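PDB 5Y5A: KLLA0F20702p from Kluyveromyces lactis, which is probably the Est1 component of yeast telomerase, a largely helical protein with TPR-like regions that binds Cdc13 and so brings the enzyme to telomeres. Local coordinates for residues L138-F142 and M186-R190; M48-L53 and D77-L82; T457-S462 and K558-V562; H444-C450 and F544-C550; Y212-F217 and C244-T248. All blocks are in the same frame, centred on the assembly; numbering follows the deposited sequence.

Interaction 1. Residues L138-F142 and M186-R190; sequences LELIF and MASQR
The Phe142 ring approaches Ser188 with one corner, CE1 lying 4.1 Å from OG, while the carbonyl oxygen of Leu138, one turn back in its own helix, sits at the ring edge in plane. Leu147, Ile161 and residues 155-156 also pack against this ring. The other flat group, the Arg190 guanidinium, turns from the interface: NH1 donates in the guanidinium plane to Gln189 OE1 at 2.8 Å, and NE makes a salt bridge with Asp83. Between the helices, which run nearly antiparallel with axes 10.1 Å apart, Ser188 is met by two branched side chains. One branch of Leu138, CD2, rests 3.7 Å from Ser188 CA and CB. Ile141 has CG1 beside its backbone N (chi1 -72°), a torsion that carries CD1 across to the other helix, where it lies 3.6 Å from Ser188 OG and 3.8 Å from Ala187 CB. Ala187 and Ser188 suit their places because such short side chains let the branched ones reach the opposing helix surface. No hydrogen bond crosses. Ser188 OG instead bonds to Cys184 O within its own helix, so a buried hydroxyl can face methyl groups with its polarity met, and the helices are joined here by van der Waals contact.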
# COMPACT_ATOMS: atom_id res chain seq x y z
N LEU A 138 0.71 2.18 24.37
CA LEU A 138 -0.30 1.23 23.91
C LEU A 138 -1.02 0.55 25.08
O LEU A 138 -2.25 0.58 25.16
CB LEU A 138 0.34 0.16 23.02
CG LEU A 138 0.57 0.50 21.56
CD1 LEU A 138 1.22 -0.66 20.84
CD2 LEU A 138 -0.74 0.88 20.89
N GLU A 139 -0.24 -0.05 25.98
CA GLU A 139 -0.79 -0.72 27.15
C GLU A 139 -1.61 0.24 28.00
O GLU A 139 -2.66 -0.14 28.53
CB GLU A 139 0.33 -1.33 28.00
CG GLU A 139 0.97 -2.59 27.42
CD GLU A 139 2.04 -3.17 28.33
OE1 GLU A 139 2.84 -2.39 28.89
OE2 GLU A 139 2.07 -4.41 28.49
N LEU A 140 -1.13 1.47 28.14
CA LEU A 140 -1.86 2.50 28.86
C LEU A 140 -3.21 2.73 28.21
O LEU A 140 -4.24 2.72 28.87
CB LEU A 140 -1.07 3.82 28.88
CG LEU A 140 -1.84 5.03 29.42
CD1 LEU A 140 -2.14 4.87 30.90
CD2 LEU A 140 -1.09 6.33 29.16
N ILE A 141 -3.19 2.92 26.89
CA ILE A 141 -4.39 3.23 26.13
C ILE A 141 -5.43 2.12 26.22
O ILE A 141 -6.59 2.37 26.55
CB ILE A 141 -4.04 3.49 24.65
CG1 ILE A 141 -3.32 4.83 24.52
CG2 ILE A 141 -5.29 3.46 23.79
CD1 ILE A 141 -2.72 5.06 23.14
N PHE A 142 -5.00 0.91 25.95
CA PHE A 142 -5.88 -0.23 25.98
C PHE A 142 -6.38 -0.60 27.37
O PHE A 142 -7.33 -1.34 27.51
CB PHE A 142 -5.19 -1.42 25.34
CG PHE A 142 -5.22 -1.42 23.85
CD1 PHE A 142 -4.31 -0.70 23.13
CD2 PHE A 142 -6.17 -2.13 23.17
CE1 PHE A 142 -4.34 -0.69 21.76
CE2 PHE A 142 -6.21 -2.12 21.79
CZ PHE A 142 -5.29 -1.40 21.09
N MET A 186 -5.05 7.31 16.77
CA MET A 186 -3.85 7.88 16.15
C MET A 186 -2.61 7.68 17.04
O MET A 186 -1.52 7.42 16.54
CB MET A 186 -4.05 9.37 15.86
CG MET A 186 -5.09 9.66 14.80
SD MET A 186 -4.83 8.66 13.33
CE MET A 186 -3.38 9.42 12.61
N ALA A 187 -2.79 7.80 18.35
CA ALA A 187 -1.67 7.57 19.26
C ALA A 187 -1.20 6.13 19.15
O ALA A 187 -0.00 5.86 19.11
CB ALA A 187 -2.06 7.89 20.70
N SER A 188 -2.16 5.21 19.08
CA SER A 188 -1.87 3.79 18.94
C SER A 188 -1.14 3.53 17.63
O SER A 188 -0.14 2.81 17.60
CB SER A 188 -3.15 2.97 19.01
OG SER A 188 -3.74 3.11 20.29
N GLN A 189 -1.64 4.12 16.56
CA GLN A 189 -1.04 3.97 15.24
C GLN A 189 0.41 4.47 15.25
O GLN A 189 1.29 3.86 14.64
CB GLN A 189 -1.86 4.72 14.19
CG GLN A 189 -1.45 4.44 12.75
CD GLN A 189 -0.32 5.32 12.27
OE1 GLN A 189 -0.14 6.44 12.75
NE2 GLN A 189 0.45 4.81 11.32
N ARG A 190 0.66 5.57 15.94
CA ARG A 190 2.02 6.08 16.03
C ARG A 190 2.91 5.13 16.80
O ARG A 190 4.06 4.90 16.41
CB ARG A 190 2.03 7.46 16.67
CG ARG A 190 1.40 8.53 15.80
CD ARG A 190 2.03 8.56 14.41
NE ARG A 190 1.83 9.86 13.79
CZ ARG A 190 0.86 10.14 12.91
NH1 ARG A 190 0.02 9.19 12.53
NH2 ARG A 190 0.76 11.36 12.42

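Interaction 2. Residues M48-L53 and D77-L82; sequences MLLQSL and DAHRIL
Ser52 and Ala78 mark the closest backbone approach, their CA atoms 5.7 Å apart where two helical segments run antiparallel at 165° with axes 9.6 Å apart. Ile81 fills the middle of the contact with both of its branches. With CG1 trans to its carbonyl carbon (chi1 -71°), Ile81 sends CD1 to Met48 CB at 3.6 Å and against Ser52 OG, a tight 3.2 Å; CG2 instead meets Leu49 CD2 at 3.6 Å, the two side chains running alongside each other but pointing opposite ways. The second branch of Leu49, CD1, touches Leu82 CD2, these two leucines lying roughly perpendicular. At the other end Leu53 CD2 presses on the Ala78 methyl CB at 3.5 Å, a place where a small residue lets the backbones draw together. Ser52 brings a hydroxyl into the contact: its OG donates to Met48 O, one turn back, from above the carbonyl plane; with its hydrogen used there, it can lie against Ile81 and Asp77 CB. Helix 7-21 covers one flank through Phe12, which touches Met48 and Ile81. Helix 113-144 meets Leu49, Leu53 and Leu82, and helix 179-206 packs on Ala78 and Leu82, placing this antiparallel pair within a helical bundle.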
# COMPACT_ATOMS: atom_id res chain seq x y z
N MET A 48 3.95 13.55 29.89
CA MET A 48 3.15 14.33 28.96
C MET A 48 2.01 13.48 28.44
O MET A 48 0.87 13.94 28.36
CB MET A 48 4.00 14.84 27.79
CG MET A 48 5.13 15.76 28.20
SD MET A 48 6.19 16.10 26.79
CE MET A 48 7.51 17.03 27.56
N LEU A 49 2.34 12.24 28.11
CA LEU A 49 1.39 11.29 27.54
C LEU A 49 0.30 10.91 28.54
O LEU A 49 -0.84 10.66 28.15
CB LEU A 49 2.12 10.05 27.04
CG LEU A 49 2.95 10.26 25.77
CD1 LEU A 49 3.89 9.08 25.51
CD2 LEU A 49 2.03 10.49 24.57
N LEU A 50 0.66 10.86 29.81
CA LEU A 50 -0.31 10.61 30.87
C LEU A 50 -1.30 11.75 30.94
O LEU A 50 -2.52 11.53 30.91
CB LEU A 50 0.38 10.43 32.22
CG LEU A 50 0.86 9.03 32.59
CD1 LEU A 50 1.50 9.07 33.97
CD2 LEU A 50 -0.29 8.04 32.57
N GLN A 51 -0.78 12.98 31.05
CA GLN A 51 -1.61 14.18 31.06
C GLN A 51 -2.48 14.27 29.82
O GLN A 51 -3.55 14.87 29.84
CB GLN A 51 -0.74 15.43 31.18
CG GLN A 51 -0.18 15.69 32.58
CD GLN A 51 1.10 16.51 32.58
OE1 GLN A 51 1.86 16.49 31.62
NE2 GLN A 51 1.34 17.23 33.67
N SER A 52 -2.03 13.65 28.73
CA SER A 52 -2.74 13.69 27.46
C SER A 52 -3.84 12.64 27.34
O SER A 52 -4.71 12.75 26.48
CB SER A 52 -1.77 13.50 26.29
OG SER A 52 -0.94 14.63 26.14
N LEU A 53 -3.81 11.61 28.19
CA LEU A 53 -4.66 10.45 27.95
C LEU A 53 -5.48 9.97 29.15
O LEU A 53 -6.17 8.96 29.06
CB LEU A 53 -3.80 9.30 27.42
CG LEU A 53 -3.05 9.57 26.12
CD1 LEU A 53 -2.12 8.42 25.76
CD2 LEU A 53 -4.04 9.82 24.98
N ASP A 77 -2.98 15.97 21.88
CA ASP A 77 -1.56 16.09 22.12
C ASP A 77 -0.84 14.76 21.93
O ASP A 77 0.32 14.74 21.54
CB ASP A 77 -1.30 16.63 23.53
CG ASP A 77 -1.90 18.01 23.74
OD1 ASP A 77 -1.99 18.77 22.75
OD2 ASP A 77 -2.28 18.34 24.88
N ALA A 78 -1.55 13.66 22.17
CA ALA A 78 -0.93 12.34 22.28
C ALA A 78 -0.08 11.95 21.07
O ALA A 78 1.12 11.71 21.21
CB ALA A 78 -1.98 11.30 22.52
N HIS A 79 -0.70 11.88 19.90
CA HIS A 79 0.03 11.44 18.71
C HIS A 79 1.06 12.48 18.28
O HIS A 79 2.02 12.16 17.58
CB HIS A 79 -0.95 11.14 17.56
CG HIS A 79 -1.41 12.36 16.82
ND1 HIS A 79 -0.84 12.76 15.63
CD2 HIS A 79 -2.39 13.25 17.10
CE1 HIS A 79 -1.44 13.86 15.21
NE2 HIS A 79 -2.38 14.18 16.08
N ARG A 80 0.86 13.73 18.70
CA ARG A 80 1.81 14.79 18.42
C ARG A 80 3.04 14.64 19.32
O ARG A 80 4.18 14.84 18.90
CB ARG A 80 1.17 16.16 18.62
CG ARG A 80 0.08 16.48 17.60
CD ARG A 80 -0.60 17.81 17.88
NE ARG A 80 -1.46 18.22 16.77
CZ ARG A 80 -2.28 19.27 16.79
NH1 ARG A 80 -2.37 20.02 17.88
NH2 ARG A 80 -3.02 19.56 15.73
N ILE A 81 2.79 14.26 20.57
CA ILE A 81 3.87 14.02 21.52
C ILE A 81 4.77 12.89 21.01
O ILE A 81 5.99 12.96 21.12
CB ILE A 81 3.32 13.68 22.91
CG1 ILE A 81 2.70 14.93 23.54
CG2 ILE A 81 4.42 13.13 23.81
CD1 ILE A 81 1.93 14.65 24.80
N LEU A 82 4.15 11.87 20.43
CA LEU A 82 4.89 10.72 19.93
C LEU A 82 5.67 11.05 18.65
O LEU A 82 6.73 10.48 18.41
CB LEU A 82 3.93 9.55 19.67
CG LEU A 82 3.21 9.02 20.91
CD1 LEU A 82 2.08 8.08 20.52
CD2 LEU A 82 4.20 8.32 21.84

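Interaction 3. Residues T457-S462 and K558-V562; sequences TNELLS and KKRYV
Arg560 lies against residues 458-462, in the C-terminal part of helix 447-462, with most of its side chain. Its CB is 3.5 Å from Asn458 OD1, and CD also passes that oxygen. A bend at chi2 (-67°) then turns the chain toward the C-terminal end of the helix, so that NE comes to Ser462 OG at 3.3 Å in a weak hydrogen bond; NH2 makes a second weak one to the same oxygen. Leu461 CB lies over one face of the guanidinium, toward its rim. NH1, finally, turns back to the carbonyl of the preceding residue, Lys559, donating to its O in the guanidinium plane but from above the carbonyl plane. Ser462 OG can accept from the arginine because it spends its own hydrogen on Asn458 O.

The firmer link is Asn458, whose amide reads both backbone polar groups of Tyr561: OD1 accepts from Tyr561 N at 2.9 Å, on a lone pair, and ND2 donates to Tyr561 O, also at 2.9 Å and nearly straight (169°). The Tyr561 ring lies next to this pair, with Asn458 OD1 at its edge and Thr457 CG2 4.1 Å from CE2. Lys559 and Arg560 form a G1 beta bulge opposite Asp555 in the hairpin. Asparagine thus suits its place as donor and acceptor in one flat group, occupying the peptide N-H and C=O of Tyr561 and tying the hairpin to the helix.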
# COMPACT_ATOMS: atom_id res chain seq x y z
N THR A 457 -18.08 -10.04 -19.54
CA THR A 457 -19.45 -9.85 -19.10
C THR A 457 -20.34 -10.96 -19.67
O THR A 457 -21.17 -11.51 -18.94
CB THR A 457 -19.99 -8.46 -19.49
OG1 THR A 457 -19.05 -7.46 -19.08
CG2 THR A 457 -21.33 -8.18 -18.82
N ASN A 458 -20.15 -11.30 -20.94
CA ASN A 458 -20.93 -12.38 -21.56
C ASN A 458 -20.70 -13.73 -20.89
O ASN A 458 -21.64 -14.52 -20.75
CB ASN A 458 -20.63 -12.49 -23.07
CG ASN A 458 -21.33 -11.41 -23.90
OD1 ASN A 458 -22.25 -10.76 -23.42
ND2 ASN A 458 -20.89 -11.22 -25.14
N GLU A 459 -19.47 -14.01 -20.47
CA GLU A 459 -19.19 -15.26 -19.75
C GLU A 459 -19.87 -15.22 -18.38
O GLU A 459 -20.40 -16.22 -17.91
CB GLU A 459 -17.69 -15.49 -19.57
CG GLU A 459 -16.91 -15.70 -20.86
CD GLU A 459 -17.36 -16.93 -21.61
OE1 GLU A 459 -17.37 -16.89 -22.86
OE2 GLU A 459 -17.70 -17.94 -20.96
N LEU A 460 -19.85 -14.06 -17.74
CA LEU A 460 -20.48 -13.92 -16.44
C LEU A 460 -21.99 -14.11 -16.54
O LEU A 460 -22.58 -14.84 -15.75
CB LEU A 460 -20.13 -12.57 -15.82
CG LEU A 460 -18.63 -12.44 -15.52
CD1 LEU A 460 -18.29 -11.12 -14.88
CD2 LEU A 460 -18.17 -13.60 -14.67
N LEU A 461 -22.60 -13.49 -17.55
CA LEU A 461 -24.04 -13.64 -17.77
C LEU A 461 -24.43 -15.09 -18.02
O LEU A 461 -25.54 -15.51 -17.68
CB LEU A 461 -24.49 -12.76 -18.94
CG LEU A 461 -24.47 -11.25 -18.67
CD1 LEU A 461 -24.42 -10.46 -19.98
CD2 LEU A 461 -25.70 -10.86 -17.86
N SER A 462 -23.52 -15.88 -18.59
CA SER A 462 -23.81 -17.29 -18.86
C SER A 462 -23.64 -18.16 -17.62
O SER A 462 -24.06 -19.31 -17.60
CB SER A 462 -22.91 -17.81 -19.98
OG SER A 462 -23.03 -17.02 -21.15
N LYS A 558 -30.81 -12.46 -27.50
CA LYS A 558 -29.73 -13.28 -26.95
C LYS A 558 -29.48 -12.98 -25.48
O LYS A 558 -29.01 -13.84 -24.74
CB LYS A 558 -28.43 -13.07 -27.72
CG LYS A 558 -28.35 -13.77 -29.05
CD LYS A 558 -26.94 -13.58 -29.62
CE LYS A 558 -26.63 -14.62 -30.68
NZ LYS A 558 -25.29 -14.38 -31.30
N LYS A 559 -29.78 -11.75 -25.08
CA LYS A 559 -29.43 -11.22 -23.76
C LYS A 559 -27.92 -11.23 -23.55
O LYS A 559 -27.43 -11.47 -22.45
CB LYS A 559 -30.14 -12.00 -22.66
CG LYS A 559 -31.65 -11.92 -22.76
CD LYS A 559 -32.31 -12.90 -21.83
CE LYS A 559 -33.82 -12.87 -21.97
NZ LYS A 559 -34.47 -13.96 -21.19
N ARG A 560 -27.18 -10.94 -24.62
CA ARG A 560 -25.73 -10.83 -24.55
C ARG A 560 -25.25 -9.60 -25.32
O ARG A 560 -25.97 -9.09 -26.18
CB ARG A 560 -25.06 -12.09 -25.12
CG ARG A 560 -25.44 -13.39 -24.41
CD ARG A 560 -24.90 -13.45 -22.98
NE ARG A 560 -25.13 -14.76 -22.36
CZ ARG A 560 -26.20 -15.06 -21.62
NH1 ARG A 560 -27.14 -14.16 -21.41
NH2 ARG A 560 -26.31 -16.27 -21.09
N TYR A 561 -24.04 -9.15 -25.02
CA TYR A 561 -23.45 -8.01 -25.72
C TYR A 561 -22.84 -8.44 -27.05
O TYR A 561 -22.12 -9.44 -27.13
CB TYR A 561 -22.40 -7.31 -24.83
CG TYR A 561 -23.04 -6.50 -23.73
CD1 TYR A 561 -23.46 -5.20 -23.95
CD2 TYR A 561 -23.28 -7.06 -22.48
CE1 TYR A 561 -24.09 -4.47 -22.96
CE2 TYR A 561 -23.91 -6.34 -21.48
CZ TYR A 561 -24.31 -5.05 -21.73
OH TYR A 561 -24.93 -4.33 -20.73
N VAL A 562 -23.18 -7.70 -28.10
CA VAL A 562 -22.67 -7.93 -29.44
C VAL A 562 -22.10 -6.62 -29.98
O VAL A 562 -22.39 -5.54 -29.45
CB VAL A 562 -23.77 -8.44 -30.42
CG1 VAL A 562 -24.33 -9.81 -30.00
CG2 VAL A 562 -24.89 -7.42 -30.53

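Interaction 4. Residues H444-C450 and F544-C550; sequences HRSTSFC and FLEKNCC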
# COMPACT_ATOMS: atom_id res chain seq x y z
N HIS A 444 -13.97 4.12 -22.44
CA HIS A 444 -15.16 4.12 -23.30
C HIS A 444 -14.82 4.12 -24.78
O HIS A 444 -15.61 3.66 -25.62
CB HIS A 444 -16.02 5.33 -22.98
CG HIS A 444 -17.10 5.08 -21.98
ND1 HIS A 444 -17.78 6.10 -21.35
CD2 HIS A 444 -17.64 3.92 -21.52
CE1 HIS A 444 -18.69 5.58 -20.54
NE2 HIS A 444 -18.62 4.26 -20.62
N ARG A 445 -13.65 4.65 -25.11
CA ARG A 445 -13.22 4.75 -26.50
C ARG A 445 -12.14 3.72 -26.87
O ARG A 445 -11.67 3.70 -28.00
CB ARG A 445 -12.73 6.17 -26.77
CG ARG A 445 -13.88 7.17 -26.87
CD ARG A 445 -13.47 8.60 -26.55
NE ARG A 445 -14.65 9.46 -26.51
CZ ARG A 445 -15.49 9.53 -25.47
NH1 ARG A 445 -15.27 8.79 -24.39
NH2 ARG A 445 -16.54 10.33 -25.52
N SER A 446 -11.79 2.85 -25.93
CA SER A 446 -10.80 1.79 -26.17
C SER A 446 -11.47 0.53 -26.72
O SER A 446 -12.20 -0.15 -26.00
CB SER A 446 -10.06 1.47 -24.87
OG SER A 446 -9.10 0.45 -25.08
N THR A 447 -11.22 0.21 -27.99
CA THR A 447 -11.89 -0.93 -28.62
C THR A 447 -11.43 -2.25 -28.00
O THR A 447 -12.25 -3.12 -27.73
CB THR A 447 -11.65 -0.98 -30.15
OG1 THR A 447 -10.25 -0.93 -30.44
CG2 THR A 447 -12.36 0.18 -30.85
N SER A 448 -10.13 -2.37 -27.75
CA SER A 448 -9.60 -3.59 -27.15
C SER A 448 -10.18 -3.80 -25.75
O SER A 448 -10.60 -4.90 -25.41
CB SER A 448 -8.08 -3.56 -27.09
OG SER A 448 -7.64 -2.50 -26.26
N PHE A 449 -10.23 -2.74 -24.95
CA PHE A 449 -10.73 -2.87 -23.58
C PHE A 449 -12.24 -3.15 -23.56
O PHE A 449 -12.70 -4.03 -22.84
CB PHE A 449 -10.41 -1.63 -22.73
CG PHE A 449 -10.92 -1.74 -21.32
CD1 PHE A 449 -10.28 -2.55 -20.40
CD2 PHE A 449 -12.09 -1.09 -20.93
CE1 PHE A 449 -10.77 -2.69 -19.11
CE2 PHE A 449 -12.58 -1.22 -19.64
CZ PHE A 449 -11.93 -2.03 -18.73
N CYS A 450 -13.00 -2.42 -24.37
CA CYS A 450 -14.44 -2.68 -24.48
C CYS A 450 -14.74 -4.08 -24.98
O CYS A 450 -15.64 -4.74 -24.48
CB CYS A 450 -15.11 -1.64 -25.39
SG CYS A 450 -15.20 -0.03 -24.61
N PHE A 544 -20.99 0.52 -17.25
CA PHE A 544 -19.88 0.99 -18.06
C PHE A 544 -20.19 0.93 -19.55
O PHE A 544 -19.89 1.86 -20.30
CB PHE A 544 -18.62 0.18 -17.80
CG PHE A 544 -17.52 0.47 -18.77
CD1 PHE A 544 -16.76 1.62 -18.65
CD2 PHE A 544 -17.24 -0.41 -19.81
CE1 PHE A 544 -15.74 1.90 -19.55
CE2 PHE A 544 -16.23 -0.14 -20.70
CZ PHE A 544 -15.47 1.02 -20.58
N LEU A 545 -20.78 -0.18 -19.97
CA LEU A 545 -21.00 -0.45 -21.38
C LEU A 545 -22.12 0.41 -21.93
O LEU A 545 -22.20 0.62 -23.14
CB LEU A 545 -21.31 -1.93 -21.59
CG LEU A 545 -20.08 -2.83 -21.46
CD1 LEU A 545 -20.46 -4.31 -21.50
CD2 LEU A 545 -19.06 -2.51 -22.56
N GLU A 546 -22.96 0.91 -21.03
CA GLU A 546 -24.11 1.72 -21.42
C GLU A 546 -23.71 2.84 -22.38
O GLU A 546 -24.39 3.07 -23.37
CB GLU A 546 -24.79 2.31 -20.19
CG GLU A 546 -26.20 2.82 -20.46
CD GLU A 546 -26.61 3.96 -19.54
OE1 GLU A 546 -25.76 4.47 -18.78
OE2 GLU A 546 -27.80 4.35 -19.57
N LYS A 547 -22.59 3.50 -22.11
CA LYS A 547 -22.18 4.63 -22.95
C LYS A 547 -20.82 4.44 -23.61
O LYS A 547 -20.10 5.41 -23.83
CB LYS A 547 -22.19 5.91 -22.11
CG LYS A 547 -23.57 6.30 -21.62
CD LYS A 547 -23.54 7.48 -20.67
CE LYS A 547 -24.96 7.97 -20.36
NZ LYS A 547 -24.98 9.16 -19.47
N ASN A 548 -20.47 3.20 -23.94
CA ASN A 548 -19.22 2.94 -24.66
C ASN A 548 -19.33 3.52 -26.06
O ASN A 548 -20.43 3.68 -26.58
CB ASN A 548 -18.88 1.44 -24.70
CG ASN A 548 -19.70 0.67 -25.74
OD1 ASN A 548 -19.30 0.57 -26.90
ND2 ASN A 548 -20.84 0.13 -25.33
N CYS A 549 -18.19 3.85 -26.67
CA CYS A 549 -18.18 4.50 -27.97
C CYS A 549 -17.65 3.57 -29.05
O CYS A 549 -17.21 4.01 -30.11
CB CYS A 549 -17.33 5.78 -27.93
SG CYS A 549 -17.74 6.94 -26.58
N CYS A 550 -17.68 2.27 -28.77
CA CYS A 550 -17.09 1.30 -29.68
C CYS A 550 -18.13 0.36 -30.28
O CYS A 550 -17.78 -0.72 -30.77
CB CYS A 550 -16.01 0.49 -28.96
SG CYS A 550 -14.66 1.49 -28.29
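Phe544 forms the centre, its CG opposite the backbone N (chi1 170°), which brings the ring to His444 and Phe449. The imidazole makes an offset stack over one face of Phe544, centroids 4.8 Å apart and planes 29° apart, whereas Phe449 turns its edge toward the Phe544 ring, CE2 approaching CZ to 3.8 Å. Cys450 SG touches Phe544 CE2 and, at 4.0 Å, Cys550 SG, which also lies 3.7 Å from Thr447 CG2. Outward, an imidazole suits His444's place as an aromatic ring that can stack and also carries an N-H to donate: NE2 bonds to Phe544 O at 2.7 Å, while Lys547 O lies over the centre of one face. The backbones join where Cys549 N donates to His444 O at 2.8 Å, beside the Asx turn in which Asn548 OD1 accepts from Cys550 N. At the rim Cys549 SG sits over the centre of the Arg445 guanidinium, whose NH1 bonds to Lys441 O. Helices 385-410 and 421-433 close round Phe449, helices 421-433 and 437-444 round Phe544, and Lys547 points to an acidic side chain of the bound peptide.

Interaction 5. Residues Y212-F217 and C244-T248; sequences YQQADF and CYTHT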
# COMPACT_ATOMS: atom_id res chain seq x y z
N TYR A 212 20.13 -9.69 3.33
CA TYR A 212 18.98 -9.99 4.19
C TYR A 212 17.98 -10.93 3.51
O TYR A 212 17.46 -10.62 2.44
CB TYR A 212 18.25 -8.71 4.59
CG TYR A 212 19.08 -7.62 5.24
CD1 TYR A 212 19.76 -6.70 4.46
CD2 TYR A 212 19.15 -7.49 6.62
CE1 TYR A 212 20.50 -5.68 5.03
CE2 TYR A 212 19.90 -6.48 7.21
CZ TYR A 212 20.57 -5.58 6.41
OH TYR A 212 21.31 -4.57 6.97
N GLN A 213 17.69 -12.06 4.15
CA GLN A 213 16.67 -12.97 3.64
C GLN A 213 15.30 -12.35 3.84
O GLN A 213 15.16 -11.31 4.47
CB GLN A 213 16.74 -14.33 4.34
CG GLN A 213 18.04 -15.09 4.11
CD GLN A 213 19.16 -14.65 5.04
OE1 GLN A 213 18.96 -13.79 5.90
NE2 GLN A 213 20.33 -15.23 4.87
N GLN A 214 14.28 -13.00 3.29
CA GLN A 214 12.92 -12.45 3.26
C GLN A 214 12.33 -12.17 4.64
O GLN A 214 11.75 -11.11 4.87
CB GLN A 214 11.99 -13.41 2.51
CG GLN A 214 12.37 -13.66 1.06
CD GLN A 214 11.41 -14.61 0.37
OE1 GLN A 214 11.04 -15.65 0.93
NE2 GLN A 214 11.00 -14.27 -0.84
N ALA A 215 12.48 -13.13 5.54
CA ALA A 215 11.78 -13.11 6.82
C ALA A 215 12.55 -12.38 7.92
O ALA A 215 12.15 -12.41 9.08
CB ALA A 215 11.48 -14.54 7.27
N ASP A 216 13.65 -11.73 7.55
CA ASP A 216 14.45 -11.00 8.53
C ASP A 216 13.70 -9.80 9.10
O ASP A 216 13.99 -9.34 10.20
CB ASP A 216 15.77 -10.54 7.92
CG ASP A 216 16.67 -11.71 7.54
OD1 ASP A 216 16.50 -12.80 8.11
OD2 ASP A 216 17.55 -11.52 6.67
N PHE A 217 12.74 -9.28 8.34
CA PHE A 217 12.00 -8.09 8.74
C PHE A 217 10.57 -8.45 9.10
O PHE A 217 9.70 -7.59 9.10
CB PHE A 217 12.06 -7.03 7.64
CG PHE A 217 13.41 -6.41 7.50
CD1 PHE A 217 13.77 -5.33 8.29
CD2 PHE A 217 14.35 -6.93 6.62
CE1 PHE A 217 15.03 -4.77 8.18
CE2 PHE A 217 15.61 -6.37 6.51
CZ PHE A 217 15.95 -5.29 7.29
N CYS A 244 11.67 -1.54 4.43
CA CYS A 244 12.04 -2.91 4.74
C CYS A 244 12.31 -3.70 3.45
O CYS A 244 13.29 -4.42 3.37
CB CYS A 244 10.95 -3.61 5.56
SG CYS A 244 10.64 -2.94 7.21
N TYR A 245 11.45 -3.56 2.45
CA TYR A 245 11.60 -4.36 1.23
C TYR A 245 12.83 -3.95 0.41
O TYR A 245 13.36 -4.77 -0.35
CB TYR A 245 10.33 -4.29 0.37
CG TYR A 245 9.15 -5.01 0.99
CD1 TYR A 245 9.23 -6.36 1.33
CD2 TYR A 245 7.96 -4.34 1.24
CE1 TYR A 245 8.15 -7.02 1.91
CE2 TYR A 245 6.88 -4.99 1.82
CZ TYR A 245 6.98 -6.32 2.15
OH TYR A 245 5.89 -6.95 2.71
N THR A 246 13.30 -2.72 0.57
CA THR A 246 14.54 -2.33 -0.09
C THR A 246 15.73 -3.14 0.45
O THR A 246 16.69 -3.40 -0.28
CB THR A 246 14.86 -0.83 0.07
OG1 THR A 246 14.97 -0.49 1.45
CG2 THR A 246 13.79 0.02 -0.58
N HIS A 247 15.67 -3.54 1.72
CA HIS A 247 16.79 -4.27 2.31
C HIS A 247 16.86 -5.70 1.77
O HIS A 247 17.95 -6.24 1.60
CB HIS A 247 16.68 -4.32 3.84
CG HIS A 247 16.68 -2.97 4.49
ND1 HIS A 247 17.73 -2.08 4.36
CD2 HIS A 247 15.76 -2.36 5.27
CE1 HIS A 247 17.45 -0.98 5.03
NE2 HIS A 247 16.26 -1.12 5.59
N THR A 248 15.71 -6.29 1.50
CA THR A 248 15.66 -7.66 0.99
C THR A 248 15.72 -7.65 -0.53
O THR A 248 15.59 -8.70 -1.16
CB THR A 248 14.39 -8.40 1.44
OG1 THR A 248 13.22 -7.74 0.92
CG2 THR A 248 14.31 -8.45 2.96
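His247 packs against two aromatic side chains, Phe217 and Tyr212. Its ring is nearly parallel to that of Phe217 (16°) but displaced so that little of one ring covers the other, and the nearest touch is Phe217 CE2 on His247 CB at 3.5 Å. That same CB lies over one face of Tyr212, whose CD1 also comes within 3.4 Å of His247 O; the tyrosine and histidine side chains point the same way with their rings oblique to each other. Phe217 meets two further residues: CD1 touches Cys244 SG at 4.1 Å, and CD2 touches Thr248 CG2 at 4.0 Å. With OG1 placed between the backbone N and the carbonyl carbon (chi1 62°), Thr248 turns its methyl toward the loop, 3.3 Å from Gln213 O, and its hydroxyl hydrogen-bonds with Asn250.

A second shell sets these groups. Helix 179-206 lends Arg200, which touches Phe217 and Cys244 and makes a weak hydrogen bond with His247 NE2, and Tyr212 stacks on His207. No hydrogen bond joins the two segments, so the end of helix 235-247 is held to the loop before helix 218-230 by aromatic, sulfur and methyl contacts. Histidine and threonine suit this partly exposed seam, since each offers carbon to the aromatic side while Thr248 OG1 and His247 NE2 have partners elsewhere; the weak bond from Arg200, if real, would be consistent with a neutral imidazole.

In the fold
The contacts fall into two groups on opposite sides of the chain's centre, with interaction 5 nearer the middle. Interactions 1 and 2, centres 10 Å apart, are continuous: Ala187 CB touches Ala78 CB at 3.9 Å, so helices 33-53, 78-105, 113-144 and 179-206 pack as one bundle. Interactions 3 and 4, centres 15 Å apart, share helix 447-462 and meet where Tyr561 CE1 lies 3.9 Å from Leu545 CD1. Interaction 5 is centred about 27 Å from interaction 1 and 43 Å from interaction 4. Bound peptide, presumably from Cdc13, is reached by both groups: Lys547 and His444 of interaction 4, and Met186 of segment 186-190.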